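Long-range contacts in 6-aminohexanoate-dimer hydrolase (Bacillus anthracis, PDB 4GB7), which probably hydrolyses the amide bond of 6-aminohexanoate dimers or related compounds, as a putative serine hydrolase of the beta-lactamase clan: residues P37-W47 and Y52-F63; K170-G178 and M233-A241. All coordinates share one frame; numbering follows the deposited sequence. Where two conformers were deposited one is given.

Contacts 1 and 2 show how peripheral pieces of one chain are fixed with different chemistry in different places. They share no elements; their centres lie 32 Å apart and their nearest atoms about 13 Å. Both are only partly buried, about 20 and 23 Å from the centre of the chain. Contact 1 sets irregular chain of the N-terminal region on a short helix and the turns after it, burying 809 Å², largely through aromatic rings. Contact 2 joins a turn and a helix start to a helix-to-strand connection in the beta-lactamase-like part of the chain. It buries 450 Å², with a small apolar patch round one phenylalanine, one amide hydrogen bond and three bridging waters.

Contact 1: P37-W47 and Y52-F63; sequences PSKNNVTKKNW and YLRWSYTHMKEF
The amide of Asn-46 lies flat on the ring of Tyr-52, the two planes only 10° apart, with ND2 over the ring centre and 3.3 Å above its plane. Placing CG between the backbone N and the carbonyl carbon (chi1 75°) brings the amide there, and two bonds fix its rotation: ND2 donates almost straight to Asn-41 O, while OD1 accepts from Thr-43 N. Asn-41 meets the same ring differently, its OD1 at the edge and its amide nearly perpendicular.

Trp-55 offers a face to the chain at Ser-38 and Lys-39: Ser-38 CA makes a CH-pi contact 4.0 Å from the centroid of the five-membered ring. His-59 ND1 sits over the opposite face, toward its rim. Val-42 wedges between aromatic groups, CG2 reaching Trp-55 CE3 at 3.6 Å and CG1 reaching Phe-63 CE1 at 3.8 Å. Phe-63 in turn meets Trp-47 obliquely, planes 49° apart, with CE2 over one face of the indole and CZ 3.5 Å from Trp-47 CG. At the Trp-47 backbone, the carbonyl O accepts from Ser-56 OG at 2.8 Å. At the solvent-exposed side a water bridges Lys-39 NZ and Glu-62 OE1.

The N-terminal loop is thus wrapped onto helix 52-56 and the turns after it. Tyr-212 of helix 206-214 packs edge-to-face with Trp-47, and from 52-63 itself Met-60 reaches strand 287-290.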
loop_
_atom_site.group_PDB
_atom_site.type_symbol
_atom_site.label_atom_id
_atom_site.label_comp_id
_atom_site.label_asym_id
_atom_site.label_seq_id
_atom_site.Cartn_x
_atom_site.Cartn_y
_atom_site.Cartn_z
ATOM N N PRO A 37 -15.335 10.981 16.925
ATOM C CA PRO A 37 -13.926 11.356 16.894
ATOM C C PRO A 37 -13.622 12.697 16.237
ATOM O O PRO A 37 -14.283 13.104 15.311
ATOM C CB PRO A 37 -13.266 10.195 16.154
ATOM C CG PRO A 37 -14.327 9.599 15.313
ATOM C CD PRO A 37 -15.640 9.860 16.015
ATOM N N SER A 38 -12.598 13.359 16.764
ATOM C CA SER A 38 -12.158 14.664 16.336
ATOM C C SER A 38 -10.695 14.854 16.714
ATOM O O SER A 38 -10.118 14.052 17.470
ATOM C CB SER A 38 -12.989 15.739 17.034
ATOM O OG SER A 38 -12.593 15.840 18.392
ATOM N N LYS A 39 -10.110 15.924 16.200
ATOM C CA LYS A 39 -8.746 16.282 16.549
ATOM C C LYS A 39 -8.529 16.391 18.072
ATOM O O LYS A 39 -7.471 16.012 18.563
ATOM C CB LYS A 39 -8.319 17.576 15.890
ATOM C CG LYS A 39 -6.823 17.779 15.915
ATOM C CD LYS A 39 -6.441 19.105 15.250
ATOM C CE LYS A 39 -4.933 19.228 15.109
ATOM N NZ LYS A 39 -4.524 20.637 14.813
ATOM N N ASN A 40 -9.537 16.898 18.796
ATOM C CA ASN A 40 -9.462 17.056 20.251
ATOM C C ASN A 40 -9.458 15.763 21.066
ATOM O O ASN A 40 -9.034 15.765 22.229
ATOM C CB ASN A 40 -10.635 17.911 20.729
ATOM C CG ASN A 40 -10.656 19.286 20.085
ATOM O OD1 ASN A 40 -9.606 19.858 19.769
ATOM N ND2 ASN A 40 -11.856 19.818 19.877
ATOM N N ASN A 41 -9.936 14.666 20.479
ATOM C CA ASN A 41 -9.981 13.400 21.209
ATOM C C ASN A 41 -9.207 12.250 20.645
ATOM O O ASN A 41 -9.130 11.202 21.288
ATOM C CB ASN A 41 -11.413 12.986 21.551
ATOM C CG ASN A 41 -12.264 12.688 20.333
ATOM O OD1 ASN A 41 -11.764 12.267 19.313
ATOM N ND2 ASN A 41 -13.592 12.872 20.465
ATOM N N VAL A 42 -8.595 12.453 19.481
ATOM C CA VAL A 42 -7.731 11.442 18.880
ATOM C C VAL A 42 -6.310 11.645 19.395
ATOM O O VAL A 42 -5.767 12.746 19.298
ATOM C CB VAL A 42 -7.784 11.508 17.340
ATOM C CG1 VAL A 42 -6.740 10.599 16.713
ATOM C CG2 VAL A 42 -9.169 11.098 16.857
ATOM N N THR A 43 -5.722 10.582 19.945
ATOM C CA THR A 43 -4.430 10.678 20.658
ATOM C C THR A 43 -3.455 9.659 20.076
ATOM O O THR A 43 -3.871 8.767 19.331
ATOM C CB THR A 43 -4.611 10.408 22.147
ATOM O OG1 THR A 43 -4.878 9.004 22.355
ATOM C CG2 THR A 43 -5.774 11.237 22.712
ATOM N N LYS A 44 -2.175 9.780 20.416
ATOM C CA LYS A 44 -1.202 8.781 20.012
ATOM C C LYS A 44 -1.542 7.416 20.574
ATOM O O LYS A 44 -1.130 6.406 20.022
ATOM C CB LYS A 44 0.213 9.136 20.413
ATOM C CG LYS A 44 0.745 10.378 19.746
ATOM C CD LYS A 44 2.196 10.568 20.119
ATOM C CE LYS A 44 2.664 11.926 19.606
ATOM N NZ LYS A 44 4.112 12.151 19.749
ATOM N N LYS A 45 -2.328 7.375 21.658
ATOM C CA LYS A 45 -2.693 6.105 22.264
ATOM C C LYS A 45 -3.781 5.401 21.479
ATOM O O LYS A 45 -3.678 4.192 21.257
ATOM C CB LYS A 45 -3.107 6.268 23.749
ATOM C CG LYS A 45 -2.963 4.985 24.545
ATOM C CD LYS A 45 -3.339 5.085 26.038
ATOM C CE LYS A 45 -2.810 6.334 26.745
ATOM N NZ LYS A 45 -3.590 7.575 26.436
ATOM N N ASN A 46 -4.773 6.169 21.005
ATOM C CA ASN A 46 -6.004 5.620 20.499
ATOM C C ASN A 46 -6.316 5.752 18.998
ATOM O O ASN A 46 -7.345 5.249 18.565
ATOM C CB ASN A 46 -7.214 6.156 21.298
ATOM C CG ASN A 46 -7.575 7.615 20.968
ATOM O OD1 ASN A 46 -7.082 8.209 19.994
ATOM N ND2 ASN A 46 -8.445 8.201 21.793
ATOM N N TRP A 47 -5.429 6.384 18.222
ATOM C CA TRP A 47 -5.747 6.743 16.863
ATOM C C TRP A 47 -6.042 5.559 15.967
ATOM O O TRP A 47 -6.718 5.734 14.957
ATOM C CB TRP A 47 -4.676 7.608 16.242
ATOM C CG TRP A 47 -3.382 6.933 15.972
ATOM C CD1 TRP A 47 -2.341 6.720 16.853
ATOM C CD2 TRP A 47 -2.989 6.296 14.744
ATOM N NE1 TRP A 47 -1.295 6.054 16.228
ATOM C CE2 TRP A 47 -1.644 5.762 14.959
ATOM C CE3 TRP A 47 -3.565 6.165 13.507
ATOM C CZ2 TRP A 47 -0.956 5.112 13.967
ATOM C CZ3 TRP A 47 -2.853 5.511 12.511
ATOM C CH2 TRP A 47 -1.581 4.984 12.745
ATOM N N TYR A 52 -11.927 6.170 16.717
ATOM C CA TYR A 52 -10.916 7.208 16.447
ATOM C C TYR A 52 -10.308 7.064 15.073
ATOM O O TYR A 52 -10.089 8.086 14.381
ATOM C CB TYR A 52 -9.849 7.257 17.541
ATOM C CG TYR A 52 -10.515 7.389 18.906
ATOM C CD1 TYR A 52 -10.649 6.299 19.750
ATOM C CD2 TYR A 52 -11.072 8.596 19.305
ATOM C CE1 TYR A 52 -11.327 6.414 20.954
ATOM C CE2 TYR A 52 -11.736 8.712 20.502
ATOM C CZ TYR A 52 -11.838 7.630 21.329
ATOM O OH TYR A 52 -12.521 7.771 22.495
ATOM N N LEU A 53 -10.076 5.828 14.655
ATOM C CA LEU A 53 -9.450 5.550 13.367
ATOM C C LEU A 53 -10.269 6.103 12.173
ATOM O O LEU A 53 -9.748 6.478 11.159
ATOM C CB LEU A 53 -9.266 4.041 13.215
ATOM C CG LEU A 53 -8.628 3.491 11.939
ATOM C CD1 LEU A 53 -7.207 3.928 11.708
ATOM C CD2 LEU A 53 -8.731 1.950 11.867
ATOM N N ARG A 54 -11.595 6.150 12.282
ATOM C CA ARG A 54 -12.366 6.695 11.184
ATOM C C ARG A 54 -12.019 8.159 10.894
ATOM O O ARG A 54 -12.137 8.616 9.768
ATOM C CB ARG A 54 -13.868 6.530 11.471
ATOM C CG ARG A 54 -14.150 5.085 11.847
ATOM C CD ARG A 54 -15.339 4.513 11.254
ATOM N NE ARG A 54 -15.271 4.561 9.811
ATOM C CZ ARG A 54 -16.308 4.268 9.069
ATOM N NH1 ARG A 54 -17.470 4.014 9.665
ATOM N NH2 ARG A 54 -16.259 4.395 7.769
ATOM N N TRP A 55 -11.575 8.875 11.934
ATOM C CA TRP A 55 -11.056 10.232 11.800
ATOM C C TRP A 55 -9.598 10.239 11.458
ATOM O O TRP A 55 -9.161 10.963 10.515
ATOM C CB TRP A 55 -11.281 11.015 13.084
ATOM C CG TRP A 55 -10.938 12.447 12.929
ATOM C CD1 TRP A 55 -11.760 13.494 12.501
ATOM C CD2 TRP A 55 -9.654 13.058 13.180
ATOM N NE1 TRP A 55 -11.058 14.670 12.433
ATOM C CE2 TRP A 55 -9.795 14.480 12.838
ATOM C CE3 TRP A 55 -8.421 12.588 13.630
ATOM C CZ2 TRP A 55 -8.750 15.384 12.993
ATOM C CZ3 TRP A 55 -7.370 13.520 13.764
ATOM C CH2 TRP A 55 -7.540 14.877 13.439
ATOM N N SER A 56 -8.786 9.557 12.251
ATOM C CA SER A 56 -7.345 9.644 11.985
ATOM C C SER A 56 -6.967 9.260 10.540
ATOM O O SER A 56 -6.165 9.968 9.882
ATOM C CB SER A 56 -6.578 8.830 13.019
ATOM O OG SER A 56 -6.841 7.481 12.825
ATOM N N TYR A 57 -7.548 8.162 10.020
ATOM C CA TYR A 57 -7.237 7.709 8.658
ATOM C C TYR A 57 -7.885 8.497 7.534
ATOM O O TYR A 57 -7.700 8.147 6.361
ATOM C CB TYR A 57 -7.445 6.171 8.494
ATOM C CG TYR A 57 -6.140 5.397 8.266
ATOM C CD1 TYR A 57 -5.020 5.660 8.984
ATOM C CD2 TYR A 57 -6.069 4.394 7.292
ATOM C CE1 TYR A 57 -3.847 4.983 8.751
ATOM C CE2 TYR A 57 -4.931 3.730 7.035
ATOM C CZ TYR A 57 -3.813 3.986 7.788
ATOM O OH TYR A 57 -2.637 3.300 7.503
ATOM N N THR A 58 -8.644 9.545 7.885
ATOM C CA THR A 58 -9.142 10.528 6.931
ATOM C C THR A 58 -8.564 11.940 7.169
ATOM O O THR A 58 -8.940 12.888 6.470
ATOM C CB THR A 58 -10.681 10.554 6.942
ATOM O OG1 THR A 58 -11.148 10.803 8.246
ATOM C CG2 THR A 58 -11.261 9.166 6.459
ATOM N N HIS A 59 -7.687 12.073 8.170
ATOM C CA HIS A 59 -7.103 13.380 8.547
ATOM C C HIS A 59 -5.686 13.257 9.029
ATOM O O HIS A 59 -5.288 13.962 9.975
ATOM C CB HIS A 59 -7.904 14.006 9.684
ATOM C CG HIS A 59 -9.372 14.277 9.350
ATOM N ND1 HIS A 59 -10.331 13.350 9.487
ATOM C CD2 HIS A 59 -10.007 15.430 8.918
ATOM C CE1 HIS A 59 -11.541 13.897 9.155
ATOM N NE2 HIS A 59 -11.339 15.160 8.810
HETATM N N MSE A 60 -4.892 12.401 8.408
HETATM C CA MSE A 60 -3.580 12.077 8.986
HETATM C C MSE A 60 -2.687 13.316 9.096
HETATM O O MSE A 60 -1.954 13.510 10.105
HETATM C CB MSE A 60 -2.886 10.937 8.215
HETATM C CG MSE A 60 -3.390 9.519 8.515
HETATM SE SE MSE A 60 -3.106 8.906 10.334
HETATM C CE MSE A 60 -1.213 8.544 10.288
ATOM N N LYS A 61 -2.770 14.197 8.111
ATOM C CA LYS A 61 -1.929 15.389 8.143
ATOM C C LYS A 61 -2.277 16.345 9.304
ATOM O O LYS A 61 -1.514 17.247 9.589
ATOM C CB LYS A 61 -1.985 16.138 6.828
ATOM C CG LYS A 61 -3.364 16.629 6.414
ATOM C CD LYS A 61 -3.271 17.501 5.182
ATOM C CE LYS A 61 -4.630 17.675 4.549
ATOM N NZ LYS A 61 -4.519 18.357 3.228
ATOM N N GLU A 62 -3.441 16.198 9.934
ATOM C CA GLU A 62 -3.755 17.003 11.141
ATOM C C GLU A 62 -3.216 16.421 12.445
ATOM O O GLU A 62 -3.318 17.054 13.487
ATOM C CB GLU A 62 -5.270 17.200 11.272
ATOM C CG GLU A 62 -5.908 17.862 10.076
ATOM C CD GLU A 62 -7.340 18.256 10.345
ATOM O OE1 GLU A 62 -7.670 18.642 11.509
ATOM O OE2 GLU A 62 -8.145 18.109 9.395
ATOM N N PHE A 63 -2.570 15.263 12.360
ATOM C CA PHE A 63 -2.193 14.439 13.493
ATOM C C PHE A 63 -0.677 14.192 13.522
ATOM O O PHE A 63 -0.121 13.885 14.560
ATOM C CB PHE A 63 -3.005 13.104 13.334
ATOM C CG PHE A 63 -2.754 12.094 14.388
ATOM C CD1 PHE A 63 -3.190 12.303 15.671
ATOM C CD2 PHE A 63 -2.099 10.913 14.091
ATOM C CE1 PHE A 63 -2.972 11.362 16.661
ATOM C CE2 PHE A 63 -1.865 9.969 15.071
ATOM C CZ PHE A 63 -2.307 10.199 16.361
HETATM O O HOH W 1 -5.671 20.710 12.301
#

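Contact 2: K170-G178 and M233-A241; sequences KELKNTPFG and MLQEAKETA
With CG of Gln-235 opposite its carbonyl carbon, a single bend at chi2 (-66°) swings the amide to Glu-171. NE2 donates to Glu-171 O at 2.8 Å in a nearly straight bond (171°); the acceptor lies in the plane of the amide, whereas the donor stands well above the plane of the carbonyl. Thr-175 CG2 lies against the same amide, 3.7 Å from Gln-235 OE1, and with OG1 between the backbone N and the carbonyl carbon (chi1 73°) the hydroxyl donates to Leu-172 O. That carbonyl is gripped twice, by Thr-175 N and OG1 from the same face.

Thr-175 is also the N-cap of the short helix 176-179, though its capping bond from Gly-178 N is weak. A water accepts from Phe-177 N and donates to Thr-175 OG1 and Leu-234 O, tying this helix start to helix 230-235 at Leu-234.

Pro-176 lays CG against the backbone where strand 238-241 begins, 3.4 Å from Ala-237 O. Next in sequence, the side chains of Phe-177 and Leu-234 cross at about a right angle; Phe-177 CE2 comes within 3.9 Å of Leu-234 CD2 and 3.7 Å of Ala-237 CB. Helix 251-265 backs this apolar patch through Thr-256, which touches Leu-172, Phe-177 and Leu-234.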
loop_
_atom_site.group_PDB
_atom_site.type_symbol
_atom_site.label_atom_id
_atom_site.label_comp_id
_atom_site.label_asym_id
_atom_site.label_seq_id
_atom_site.Cartn_x
_atom_site.Cartn_y
_atom_site.Cartn_z
ATOM N N LYS A 170 25.955 2.520 3.641
ATOM C CA LYS A 170 27.083 2.029 4.411
ATOM C C LYS A 170 26.755 1.913 5.902
ATOM O O LYS A 170 27.331 1.081 6.600
ATOM C CB LYS A 170 28.297 2.894 4.178
ATOM C CG LYS A 170 28.201 4.323 4.678
ATOM C CD LYS A 170 29.338 5.145 4.068
ATOM C CE LYS A 170 29.698 6.339 4.912
ATOM N NZ LYS A 170 31.006 6.835 4.415
ATOM N N GLU A 171 25.819 2.738 6.376
ATOM C CA GLU A 171 25.305 2.631 7.752
ATOM C C GLU A 171 24.720 1.281 8.121
ATOM O O GLU A 171 24.675 0.936 9.329
ATOM C CB GLU A 171 24.234 3.717 8.025
ATOM C CG GLU A 171 24.743 5.135 7.894
ATOM C CD GLU A 171 24.566 5.719 6.506
ATOM O OE1 GLU A 171 24.517 4.958 5.525
ATOM O OE2 GLU A 171 24.492 6.958 6.403
ATOM N N LEU A 172 24.297 0.517 7.113
ATOM C CA LEU A 172 23.702 -0.806 7.319
ATOM C C LEU A 172 24.689 -1.961 7.130
ATOM O O LEU A 172 24.293 -3.140 7.167
ATOM C CB LEU A 172 22.498 -1.006 6.393
ATOM C CG LEU A 172 21.205 -0.264 6.762
ATOM C CD1 LEU A 172 20.115 -0.576 5.760
ATOM C CD2 LEU A 172 20.765 -0.627 8.181
ATOM N N LYS A 173 25.966 -1.637 6.918
ATOM C CA LYS A 173 26.941 -2.678 6.632
ATOM C C LYS A 173 26.933 -3.811 7.678
ATOM O O LYS A 173 27.048 -3.602 8.890
ATOM C CB LYS A 173 28.347 -2.082 6.447
ATOM C CG LYS A 173 29.410 -3.029 5.884
ATOM C CD LYS A 173 29.395 -3.042 4.360
ATOM C CE LYS A 173 30.587 -3.801 3.754
ATOM N NZ LYS A 173 30.635 -3.742 2.262
ATOM N N ASN A 174 26.779 -5.018 7.153
ATOM C CA ASN A 174 26.827 -6.269 7.930
ATOM C C ASN A 174 25.650 -6.440 8.886
ATOM O O ASN A 174 25.690 -7.309 9.728
ATOM C CB ASN A 174 28.181 -6.445 8.666
ATOM C CG ASN A 174 29.337 -6.598 7.719
ATOM O OD1 ASN A 174 29.194 -7.195 6.636
ATOM N ND2 ASN A 174 30.502 -6.070 8.111
ATOM N N THR A 175 24.593 -5.633 8.722
ATOM C CA THR A 175 23.330 -5.801 9.493
ATOM C C THR A 175 22.348 -6.616 8.683
ATOM O O THR A 175 22.547 -6.788 7.512
ATOM C CB THR A 175 22.692 -4.460 9.904
ATOM O OG1 THR A 175 22.106 -3.819 8.760
ATOM C CG2 THR A 175 23.723 -3.544 10.579
ATOM N N PRO A 176 21.246 -7.104 9.298
ATOM C CA PRO A 176 20.372 -7.974 8.543
ATOM C C PRO A 176 19.761 -7.370 7.257
ATOM O O PRO A 176 19.667 -8.054 6.223
ATOM C CB PRO A 176 19.258 -8.250 9.533
ATOM C CG PRO A 176 19.966 -8.234 10.853
ATOM C CD PRO A 176 20.910 -7.094 10.731
ATOM N N PHE A 177 19.247 -6.151 7.347
ATOM C CA PHE A 177 18.739 -5.476 6.117
ATOM C C PHE A 177 19.863 -5.100 5.178
ATOM O O PHE A 177 19.662 -5.065 3.974
ATOM C CB PHE A 177 17.859 -4.253 6.407
ATOM C CG PHE A 177 16.506 -4.606 6.959
ATOM C CD1 PHE A 177 15.598 -5.305 6.188
ATOM C CD2 PHE A 177 16.155 -4.240 8.243
ATOM C CE1 PHE A 177 14.349 -5.626 6.679
ATOM C CE2 PHE A 177 14.914 -4.564 8.743
ATOM C CZ PHE A 177 14.037 -5.274 7.967
ATOM N N GLY A 178 21.043 -4.840 5.719
ATOM C CA GLY A 178 22.211 -4.562 4.899
ATOM C C GLY A 178 22.710 -5.688 4.015
ATOM O O GLY A 178 23.158 -5.466 2.846
HETATM N N MSE A 233 15.205 1.920 13.811
HETATM C CA MSE A 233 14.513 0.633 13.792
HETATM C C MSE A 233 15.251 -0.377 12.932
HETATM O O MSE A 233 15.386 -1.526 13.291
HETATM C CB MSE A 233 13.055 0.817 13.323
HETATM C CG MSE A 233 12.249 -0.482 13.251
HETATM SE SE MSE A 233 10.585 -0.340 12.315
HETATM C CE MSE A 233 11.347 -0.266 10.518
ATOM N N LEU A 234 15.725 0.073 11.773
ATOM C CA LEU A 234 16.426 -0.818 10.862
ATOM C C LEU A 234 17.703 -1.318 11.506
ATOM O O LEU A 234 18.078 -2.468 11.290
ATOM C CB LEU A 234 16.730 -0.097 9.564
ATOM C CG LEU A 234 15.500 0.383 8.770
ATOM C CD1 LEU A 234 15.954 1.104 7.496
ATOM C CD2 LEU A 234 14.456 -0.715 8.503
ATOM N N GLN A 235 18.321 -0.480 12.347
ATOM C CA GLN A 235 19.584 -0.818 12.998
ATOM C C GLN A 235 19.357 -1.811 14.149
ATOM O O GLN A 235 20.287 -2.526 14.556
ATOM C CB GLN A 235 20.281 0.442 13.543
ATOM C CG GLN A 235 20.833 1.424 12.530
ATOM C CD GLN A 235 21.964 0.891 11.703
ATOM O OE1 GLN A 235 22.350 -0.289 11.832
ATOM N NE2 GLN A 235 22.489 1.736 10.797
ATOM N N GLU A 236 18.129 -1.867 14.652
ATOM C CA GLU A 236 17.756 -2.821 15.703
ATOM C C GLU A 236 17.380 -4.230 15.185
ATOM O O GLU A 236 17.126 -5.134 15.992
ATOM C CB GLU A 236 16.548 -2.284 16.507
ATOM C CG GLU A 236 16.855 -1.091 17.397
ATOM C CD GLU A 236 15.823 -0.886 18.478
ATOM O OE1 GLU A 236 14.723 -1.476 18.407
ATOM O OE2 GLU A 236 16.112 -0.119 19.411
ATOM N N ALA A 237 17.321 -4.407 13.857
ATOM C CA ALA A 237 16.887 -5.666 13.243
ATOM C C ALA A 237 17.765 -6.814 13.670
ATOM O O ALA A 237 19.005 -6.688 13.679
ATOM C CB ALA A 237 16.881 -5.568 11.717
ATOM N N LYS A 238 17.110 -7.913 14.027
ATOM C CA LYS A 238 17.787 -9.162 14.352
ATOM C C LYS A 238 17.335 -10.230 13.354
ATOM O O LYS A 238 16.119 -10.516 13.205
ATOM C CB LYS A 238 17.477 -9.611 15.777
ATOM C CG LYS A 238 18.222 -10.856 16.187
ATOM C CD LYS A 238 17.661 -11.497 17.454
ATOM C CE LYS A 238 17.826 -13.013 17.418
ATOM N NZ LYS A 238 17.142 -13.638 16.246
ATOM N N GLU A 239 18.300 -10.834 12.674
ATOM C CA GLU A 239 18.002 -11.822 11.632
ATOM C C GLU A 239 17.475 -13.151 12.248
ATOM O O GLU A 239 18.048 -13.678 13.212
ATOM C CB GLU A 239 19.272 -12.088 10.816
ATOM C CG GLU A 239 19.047 -13.020 9.639
ATOM C CD GLU A 239 20.289 -13.272 8.823
ATOM O OE1 GLU A 239 20.801 -12.304 8.236
ATOM O OE2 GLU A 239 20.721 -14.453 8.731
ATOM N N THR A 240 16.390 -13.677 11.693
ATOM C CA THR A 240 15.794 -14.888 12.190
ATOM C C THR A 240 15.829 -16.009 11.162
ATOM O O THR A 240 15.555 -17.132 11.489
ATOM C CB THR A 240 14.344 -14.638 12.619
ATOM O OG1 THR A 240 13.606 -14.145 11.518
ATOM C CG2 THR A 240 14.276 -13.612 13.788
ATOM N N ALA A 241 16.136 -15.693 9.909
ATOM C CA ALA A 241 16.409 -16.700 8.892
ATOM C C ALA A 241 17.238 -16.070 7.795
ATOM O O ALA A 241 17.293 -14.849 7.688
ATOM C CB ALA A 241 15.157 -17.345 8.339
HETATM O O HOH W 2 25.080 -0.529 12.041
HETATM O O HOH W 3 19.510 -4.080 9.443
HETATM O O HOH W 4 18.950 -10.777 6.805
#